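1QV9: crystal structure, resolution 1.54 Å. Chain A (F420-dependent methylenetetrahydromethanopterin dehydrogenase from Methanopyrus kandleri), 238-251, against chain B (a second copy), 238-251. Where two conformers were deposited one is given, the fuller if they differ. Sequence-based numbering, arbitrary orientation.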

# COMPACT_ATOMS: atom_id res chain seq x y z
N HIS A 238 -17.26 3.70 9.19
CA HIS A 238 -15.96 3.28 9.75
C HIS A 238 -14.94 3.06 8.62
O HIS A 238 -13.73 3.34 8.80
N GLU A 239 -15.36 2.55 7.46
CA GLU A 239 -14.43 2.41 6.34
C GLU A 239 -13.94 3.81 5.92
O GLU A 239 -12.78 3.97 5.53
N MSE A 240 -14.80 4.83 5.97
CA MSE A 240 -14.39 6.20 5.62
C MSE A 240 -13.30 6.67 6.58
O MSE A 240 -12.31 7.26 6.12
N MSE A 241 -13.52 6.44 7.87
CA MSE A 241 -12.57 6.92 8.88
C MSE A 241 -11.21 6.22 8.72
O MSE A 241 -10.16 6.86 8.93
N ARG A 242 -11.23 4.94 8.36
CA ARG A 242 -9.96 4.22 8.15
C ARG A 242 -9.19 4.89 6.98
O ARG A 242 -7.96 5.04 7.04
N LYS A 243 -9.87 5.33 5.92
CA LYS A 243 -9.18 6.01 4.82
C LYS A 243 -8.73 7.42 5.19
O LYS A 243 -7.73 7.92 4.67
N ALA A 244 -9.49 8.10 6.06
CA ALA A 244 -9.07 9.41 6.51
C ALA A 244 -7.75 9.21 7.29
O ALA A 244 -6.86 10.04 7.14
N ALA A 245 -7.63 8.15 8.08
CA ALA A 245 -6.35 7.95 8.85
C ALA A 245 -5.22 7.70 7.86
O ALA A 245 -4.06 8.13 8.09
N GLU A 246 -5.49 6.99 6.76
CA GLU A 246 -4.45 6.73 5.77
C GLU A 246 -3.99 8.04 5.13
O GLU A 246 -2.80 8.24 4.86
N LEU A 247 -4.92 8.96 4.87
CA LEU A 247 -4.53 10.25 4.30
C LEU A 247 -3.66 11.01 5.28
O LEU A 247 -2.68 11.63 4.86
N ALA A 248 -4.03 10.97 6.55
CA ALA A 248 -3.26 11.69 7.57
C ALA A 248 -1.87 11.05 7.63
O ALA A 248 -0.84 11.76 7.79
N ASP A 249 -1.80 9.72 7.57
CA ASP A 249 -0.49 9.03 7.57
C ASP A 249 0.34 9.47 6.34
O ASP A 249 1.54 9.72 6.45
N GLU A 250 -0.29 9.55 5.17
CA GLU A 250 0.42 9.98 3.97
C GLU A 250 0.97 11.39 4.13
O GLU A 250 2.08 11.69 3.65
N ALA A 251 0.22 12.27 4.78
CA ALA A 251 0.68 13.65 4.96
C ALA A 251 1.91 13.62 5.84
O ALA A 251 2.91 14.30 5.54
N HIS B 238 -9.53 16.76 -4.85
CA HIS B 238 -8.92 15.75 -5.72
C HIS B 238 -8.25 14.64 -4.87
O HIS B 238 -8.32 13.49 -5.23
N GLU B 239 -7.65 15.00 -3.73
CA GLU B 239 -7.05 13.97 -2.88
C GLU B 239 -8.18 13.07 -2.34
O GLU B 239 -7.97 11.86 -2.17
N MSE B 240 -9.35 13.63 -2.04
CA MSE B 240 -10.47 12.81 -1.59
C MSE B 240 -10.90 11.82 -2.69
O MSE B 240 -11.12 10.64 -2.41
N MSE B 241 -11.00 12.29 -3.92
CA MSE B 241 -11.42 11.38 -4.95
C MSE B 241 -10.42 10.25 -5.14
O MSE B 241 -10.80 9.11 -5.34
N ARG B 242 -9.11 10.55 -5.02
CA ARG B 242 -8.10 9.54 -5.20
C ARG B 242 -8.30 8.42 -4.15
O ARG B 242 -8.14 7.25 -4.47
N LYS B 243 -8.67 8.78 -2.91
CA LYS B 243 -8.93 7.77 -1.88
C LYS B 243 -10.25 7.03 -2.14
O LYS B 243 -10.39 5.85 -1.81
N ALA B 244 -11.23 7.74 -2.73
CA ALA B 244 -12.47 7.05 -3.06
C ALA B 244 -12.13 5.95 -4.09
O ALA B 244 -12.66 4.84 -4.01
N ALA B 245 -11.25 6.25 -5.06
CA ALA B 245 -10.86 5.30 -6.08
C ALA B 245 -10.15 4.12 -5.40
O ALA B 245 -10.35 2.95 -5.76
N GLU B 246 -9.32 4.42 -4.40
CA GLU B 246 -8.65 3.32 -3.71
C GLU B 246 -9.63 2.41 -2.95
O GLU B 246 -9.44 1.19 -2.94
N LEU B 247 -10.68 2.96 -2.35
CA LEU B 247 -11.68 2.14 -1.64
C LEU B 247 -12.40 1.28 -2.66
O LEU B 247 -12.70 0.11 -2.39
N ALA B 248 -12.71 1.86 -3.82
CA ALA B 248 -13.41 1.08 -4.85
C ALA B 248 -12.52 -0.08 -5.32
O ALA B 248 -12.98 -1.19 -5.51
N ASP B 249 -11.24 0.20 -5.52
CA ASP B 249 -10.29 -0.85 -5.88
C ASP B 249 -10.26 -1.94 -4.79
O ASP B 249 -10.25 -3.15 -5.09
N GLU B 250 -10.21 -1.52 -3.52
CA GLU B 250 -10.17 -2.48 -2.41
C GLU B 250 -11.41 -3.38 -2.44
O GLU B 250 -11.34 -4.59 -2.15
N ALA B 251 -12.56 -2.76 -2.74
CA ALA B 251 -13.80 -3.55 -2.82
C ALA B 251 -13.72 -4.62 -3.91
O ALA B 251 -14.03 -5.81 -3.66

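The strongest polar contacts gather around Lys B243, whose CA-to-CB bond points toward chain A. With chi1 to chi4 of m, m, t, t, the chain extends far enough for its NZ to donate to Glu A250 OE2 at 2.4 Å, a very short bond, and to Glu A246 OE2 at 2.6 Å. Both are salt bridges, and a third within chain B joins Lys B243 NZ to Glu B246 OE2 at 2.9 Å, so one ammonium serves three carboxylates.

Lys A243 breaks the symmetry. Its chi4 is m (-66°), and its NZ also bridges to Glu B250, 2.9 Å from OE1, with a weak bond of 3.1 Å to OE2, but forms no salt bridge to Glu B246, whose OE1 lies 4.6 Å from Lys A243 NZ. The glutamates differ too: chi1 is m (-76°) in Glu A250 but between wells (-133°) in Glu B250.

Glu A246 and Glu B246, both with chi1 and chi2 t, meet near the centre. Glu A246 OE2 and Glu B246 OE1 are 2.5 Å apart; whether a proton lies between them is left open.

Farther out, the arginines keep matching t, t, t chains. Their CA-to-CB bonds point sideways, yet their ends come nearer: Arg A242 NH2 donates to Glu B250 OE1 (3.0 Å) and Arg B242 NH2 to Glu A250 OE1 (3.2 Å), both at 146° and near the guanidinium plane. Water 1 accepts from Arg A242 NH1 and donates weakly to Glu B250 OE2; water 2 likewise links Arg B242 NH1 to Glu A250 OE2.

Apolar packing flanks this network. Leu A247 (m, t) places CG 3.6 Å from Lys B243 CG, mirrored by Leu B247 (chi1 -91°, chi2 t), whose CG lies 3.6 Å from Lys A243 CG. Leu B247 CD2 also approaches Lys A243 NZ at 3.5 Å and Glu A239 CB at 4.4 Å. The helix axes approach to 10.8 Å, and 554 Å² is buried in total.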

# COMPACT_ATOMS: atom_id res chain seq x y z
CB HIS A 238 -16.15 2.03 10.58
CG HIS A 238 -16.64 2.30 11.98
ND1 HIS A 238 -17.68 3.17 12.28
CD2 HIS A 238 -16.27 1.75 13.16
CE1 HIS A 238 -17.92 3.13 13.59
NE2 HIS A 238 -17.08 2.28 14.14
CB GLU A 239 -15.05 1.70 5.12
CG GLU A 239 -15.49 0.26 5.40
CD GLU A 239 -14.35 -0.74 5.59
OE1 GLU A 239 -14.62 -1.82 6.18
OE2 GLU A 239 -13.20 -0.46 5.13
CB MSE A 240 -15.58 7.14 5.72
CG MSE A 240 -16.57 6.84 4.63
SE MSE A 240 -18.26 7.83 4.95
CE MSE A 240 -17.58 9.62 4.64
CB MSE A 241 -13.12 6.73 10.28
CG MSE A 241 -12.25 7.36 11.36
SE MSE A 241 -12.06 9.33 11.23
CE MSE A 241 -13.84 9.81 11.92
CB ARG A 242 -10.25 2.74 7.86
CG ARG A 242 -9.07 1.93 7.33
CD ARG A 242 -9.47 0.45 7.37
NE ARG A 242 -8.42 -0.41 6.82
CZ ARG A 242 -8.27 -0.67 5.53
NH1 ARG A 242 -7.28 -1.48 5.11
NH2 ARG A 242 -9.11 -0.16 4.62
CB LYS A 243 -10.05 6.06 3.56
CG LYS A 243 -10.15 4.66 2.92
CD LYS A 243 -8.74 4.08 2.65
CE LYS A 243 -8.74 2.80 1.81
NZ LYS A 243 -9.38 1.71 2.55
CB ALA A 244 -10.16 10.08 7.42
CB ALA A 245 -6.46 6.75 9.78
CB GLU A 246 -4.99 5.76 4.71
CG GLU A 246 -4.00 5.32 3.67
CD GLU A 246 -4.72 4.54 2.59
OE1 GLU A 246 -5.43 3.58 2.96
OE2 GLU A 246 -4.58 4.89 1.40
CB LEU A 247 -5.78 11.11 3.98
CG LEU A 247 -6.42 10.89 2.62
CD1 LEU A 247 -7.84 11.49 2.66
CD2 LEU A 247 -5.60 11.57 1.53
CB ALA A 248 -3.97 11.63 8.92
CB ASP A 249 -0.68 7.49 7.50
CG ASP A 249 0.65 6.74 7.59
OD1 ASP A 249 1.16 6.67 8.72
OD2 ASP A 249 1.17 6.25 6.56
CB GLU A 250 -0.52 9.98 2.75
CG GLU A 250 -0.80 8.63 2.21
CD GLU A 250 -1.54 8.67 0.86
OE1 GLU A 250 -1.75 9.76 0.26
OE2 GLU A 250 -1.88 7.58 0.38
CB ALA A 251 -0.41 14.49 5.64
CB HIS B 238 -7.95 16.40 -6.70
CG HIS B 238 -8.63 17.02 -7.89
ND1 HIS B 238 -9.74 17.83 -7.81
CD2 HIS B 238 -8.31 16.95 -9.20
CE1 HIS B 238 -10.08 18.23 -9.04
NE2 HIS B 238 -9.22 17.70 -9.89
CB GLU B 239 -6.29 14.59 -1.70
CG GLU B 239 -5.04 15.41 -2.09
CD GLU B 239 -3.90 14.59 -2.62
OE1 GLU B 239 -3.02 15.19 -3.30
OE2 GLU B 239 -3.86 13.38 -2.37
CB MSE B 240 -11.66 13.71 -1.25
CG MSE B 240 -11.54 14.46 0.03
SE MSE B 240 -12.87 15.93 0.08
CE MSE B 240 -14.46 15.01 0.34
CB MSE B 241 -11.67 12.14 -6.25
CG MSE B 241 -12.45 11.32 -7.31
SE MSE B 241 -14.20 10.63 -6.78
CE MSE B 241 -15.20 12.30 -6.90
CB ARG B 242 -6.72 10.20 -5.09
CG ARG B 242 -5.54 9.23 -4.91
CD ARG B 242 -4.18 10.00 -5.11
NE ARG B 242 -3.01 9.14 -4.93
CZ ARG B 242 -2.51 8.82 -3.74
NH1 ARG B 242 -1.42 8.05 -3.71
NH2 ARG B 242 -3.07 9.23 -2.61
CB LYS B 243 -8.91 8.37 -0.48
CG LYS B 243 -7.49 8.81 -0.07
CD LYS B 243 -6.51 7.63 -0.17
CE LYS B 243 -5.07 8.05 0.07
NZ LYS B 243 -4.15 6.89 -0.22
CB ALA B 244 -13.49 8.03 -3.65
CB ALA B 245 -9.94 5.96 -7.12
CB GLU B 246 -7.58 3.89 -2.78
CG GLU B 246 -6.94 2.86 -1.88
CD GLU B 246 -5.90 3.50 -0.99
OE1 GLU B 246 -5.71 3.00 0.14
OE2 GLU B 246 -5.28 4.49 -1.43
CB LEU B 247 -12.74 3.02 -0.94
CG LEU B 247 -12.43 3.39 0.49
CD1 LEU B 247 -13.26 4.64 0.87
CD2 LEU B 247 -12.67 2.14 1.42
CB ALA B 248 -13.85 2.01 -6.03
CB ASP B 249 -8.89 -0.25 -6.04
CG ASP B 249 -7.89 -1.27 -6.52
OD1 ASP B 249 -7.90 -1.58 -7.72
OD2 ASP B 249 -7.08 -1.77 -5.70
CB GLU B 250 -10.14 -1.73 -1.10
CG GLU B 250 -9.14 -2.19 -0.12
CD GLU B 250 -8.96 -1.18 1.00
OE1 GLU B 250 -9.88 -1.05 1.82
OE2 GLU B 250 -7.92 -0.50 1.03
CB ALA B 251 -15.02 -2.63 -3.08
O HOH W 1 -6.33 -2.00 2.48
O HOH W 2 0.25 7.15 -1.63